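Local atomic coordinates of Alpha/beta hydrolase fold-3 domain-containing protein (Enterococcus faecalis, PDB entry 2QRU), a protein that is of unknown function but has an alpha/beta-hydrolase fold and is probably a hydrolase. Residues 113-118 against 204-209. Numbering follows the deposited sequence.
Sequences LTKQLQ and DETLKT
The backbones of K115 and T206 come closest, with 7.4 Å between their CA atoms, where the last turns of helix 105-119 face the short helix 204-208. Two pairs of residues meet across this gap. Q118 and T209 make the firmer pair. Q118 NE2 donates to T209 OG1 at 2.9 Å, with an N-H...O angle of 155°. The hydroxyl oxygen lies nearly in the amide plane of Q118, 13° out of it. The Q118 chain runs extended beyond CG, which carries the amide across to T209. T209 OG1 in turn donates to T206 O at 2.7 Å, in the carbonyl plane. That carbonyl also accepts from T209 N. Two bonds thus fix the hydroxyl, one received and one given.

In this alpha/beta-hydrolase fold, helix 105-119 follows what is probably the nucleophile elbow, after strand 98-103. Helix 204-208 comes just before strand 213-218 of the central sheet. The contact therefore joins two connections of the fold at the protein surface. F210, the residue after T209, is touched by the side chains of T114 and Q118.

K115 crosses T206 at about a right angle. Its chain is straight up to chi4 and bends there (56°). NZ then stands 3.6 Å from T206 OG1. The methyl CG2 of T206 lies 4.2 Å from K115 CG, a loose contact.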
loop_
_atom_site.group_PDB
_atom_site.type_symbol
_atom_site.label_atom_id
_atom_site.label_comp_id
_atom_site.label_asym_id
_atom_site.label_seq_id
_atom_site.Cartn_x
_atom_site.Cartn_y
_atom_site.Cartn_z
ATOM N N LEU A 113 -2.329 -0.517 9.400
ATOM C CA LEU A 113 -3.615 -1.238 9.580
ATOM C C LEU A 113 -3.377 -2.477 10.448
ATOM O O LEU A 113 -4.140 -2.770 11.387
ATOM C CB LEU A 113 -4.148 -1.645 8.203
ATOM C CG LEU A 113 -5.417 -2.509 8.207
ATOM C CD1 LEU A 113 -6.580 -1.824 8.945
ATOM C CD2 LEU A 113 -5.804 -2.804 6.776
ATOM N N THR A 114 -2.289 -3.193 10.153
ATOM C CA THR A 114 -1.970 -4.406 10.909
ATOM C C THR A 114 -1.922 -4.143 12.417
ATOM O O THR A 114 -2.532 -4.854 13.196
ATOM C CB THR A 114 -0.667 -5.045 10.407
ATOM O OG1 THR A 114 -0.865 -5.455 9.056
ATOM C CG2 THR A 114 -0.345 -6.296 11.255
ATOM N N LYS A 115 -1.214 -3.092 12.806
ATOM C CA LYS A 115 -1.149 -2.721 14.223
ATOM C C LYS A 115 -2.557 -2.527 14.813
ATOM O O LYS A 115 -2.893 -3.031 15.916
ATOM C CB LYS A 115 -0.316 -1.464 14.361
ATOM C CG LYS A 115 -0.224 -0.967 15.828
ATOM C CD LYS A 115 0.423 0.409 15.841
ATOM C CE LYS A 115 0.457 0.987 17.234
ATOM N NZ LYS A 115 1.146 0.076 18.194
ATOM N N GLN A 116 -3.393 -1.797 14.078
ATOM C CA GLN A 116 -4.769 -1.545 14.543
ATOM C C GLN A 116 -5.621 -2.802 14.605
ATOM O O GLN A 116 -6.400 -2.975 15.561
ATOM C CB GLN A 116 -5.444 -0.482 13.691
ATOM C CG GLN A 116 -4.810 0.850 13.867
ATOM C CD GLN A 116 -4.652 1.209 15.355
ATOM O OE1 GLN A 116 -5.607 1.118 16.139
ATOM N NE2 GLN A 116 -3.439 1.614 15.741
ATOM N N LEU A 117 -5.486 -3.660 13.597
ATOM C CA LEU A 117 -6.198 -4.954 13.544
ATOM C C LEU A 117 -5.851 -5.911 14.696
ATOM O O LEU A 117 -6.737 -6.606 15.218
ATOM C CB LEU A 117 -6.032 -5.644 12.193
ATOM C CG LEU A 117 -6.628 -4.913 10.986
ATOM C CD1 LEU A 117 -6.475 -5.774 9.727
ATOM C CD2 LEU A 117 -8.106 -4.542 11.211
ATOM N N GLN A 118 -4.584 -5.922 15.122
ATOM C CA GLN A 118 -4.212 -6.682 16.324
ATOM C C GLN A 118 -5.093 -6.338 17.513
ATOM O O GLN A 118 -5.430 -7.217 18.309
ATOM C CB GLN A 118 -2.734 -6.464 16.690
ATOM C CG GLN A 118 -1.781 -7.175 15.754
ATOM C CD GLN A 118 -0.317 -6.797 15.975
ATOM O OE1 GLN A 118 0.029 -5.628 16.026
ATOM N NE2 GLN A 118 0.540 -7.786 16.052
ATOM N N ASP A 204 10.258 -0.993 16.305
ATOM C CA ASP A 204 10.733 -2.357 16.157
ATOM C C ASP A 204 9.939 -3.307 17.043
ATOM O O ASP A 204 9.587 -4.407 16.607
ATOM C CB ASP A 204 12.248 -2.452 16.424
ATOM C CG ASP A 204 13.094 -1.816 15.313
ATOM O OD1 ASP A 204 12.545 -1.389 14.276
ATOM O OD2 ASP A 204 14.338 -1.743 15.476
ATOM N N GLU A 205 9.693 -2.881 18.291
ATOM C CA GLU A 205 8.861 -3.622 19.231
ATOM C C GLU A 205 7.585 -4.078 18.533
ATOM O O GLU A 205 7.273 -5.270 18.479
ATOM C CB GLU A 205 8.503 -2.732 20.423
ATOM C CG GLU A 205 7.737 -3.459 21.525
ATOM C CD GLU A 205 7.659 -2.675 22.837
ATOM O OE1 GLU A 205 7.935 -3.270 23.897
ATOM O OE2 GLU A 205 7.314 -1.473 22.812
ATOM N N THR A 206 6.858 -3.105 17.999
ATOM C CA THR A 206 5.608 -3.357 17.283
ATOM C C THR A 206 5.804 -4.354 16.120
ATOM O O THR A 206 5.058 -5.336 15.983
ATOM C CB THR A 206 4.950 -2.018 16.821
ATOM O OG1 THR A 206 4.492 -1.311 17.989
ATOM C CG2 THR A 206 3.738 -2.252 15.870
ATOM N N LEU A 207 6.808 -4.107 15.268
ATOM C CA LEU A 207 7.045 -4.962 14.103
ATOM C C LEU A 207 7.315 -6.395 14.536
ATOM O O LEU A 207 6.910 -7.325 13.855
ATOM C CB LEU A 207 8.209 -4.426 13.293
ATOM C CG LEU A 207 7.957 -3.090 12.568
ATOM C CD1 LEU A 207 9.263 -2.615 11.953
ATOM C CD2 LEU A 207 6.889 -3.206 11.445
ATOM N N LYS A 208 7.982 -6.571 15.679
ATOM C CA LYS A 208 8.291 -7.919 16.212
ATOM C C LYS A 208 7.053 -8.760 16.526
ATOM O O LYS A 208 7.155 -9.976 16.616
ATOM C CB LYS A 208 9.218 -7.825 17.434
ATOM C CG LYS A 208 10.614 -7.447 17.008
ATOM C CD LYS A 208 11.550 -7.305 18.212
ATOM C CE LYS A 208 12.915 -6.868 17.702
ATOM N NZ LYS A 208 13.843 -6.691 18.841
ATOM N N THR A 209 5.909 -8.102 16.715
ATOM C CA THR A 209 4.628 -8.775 16.954
ATOM C C THR A 209 3.838 -9.129 15.667
ATOM O O THR A 209 2.774 -9.784 15.760
ATOM C CB THR A 209 3.688 -7.938 17.837
ATOM O OG1 THR A 209 3.131 -6.858 17.081
ATOM C CG2 THR A 209 4.409 -7.417 19.084
#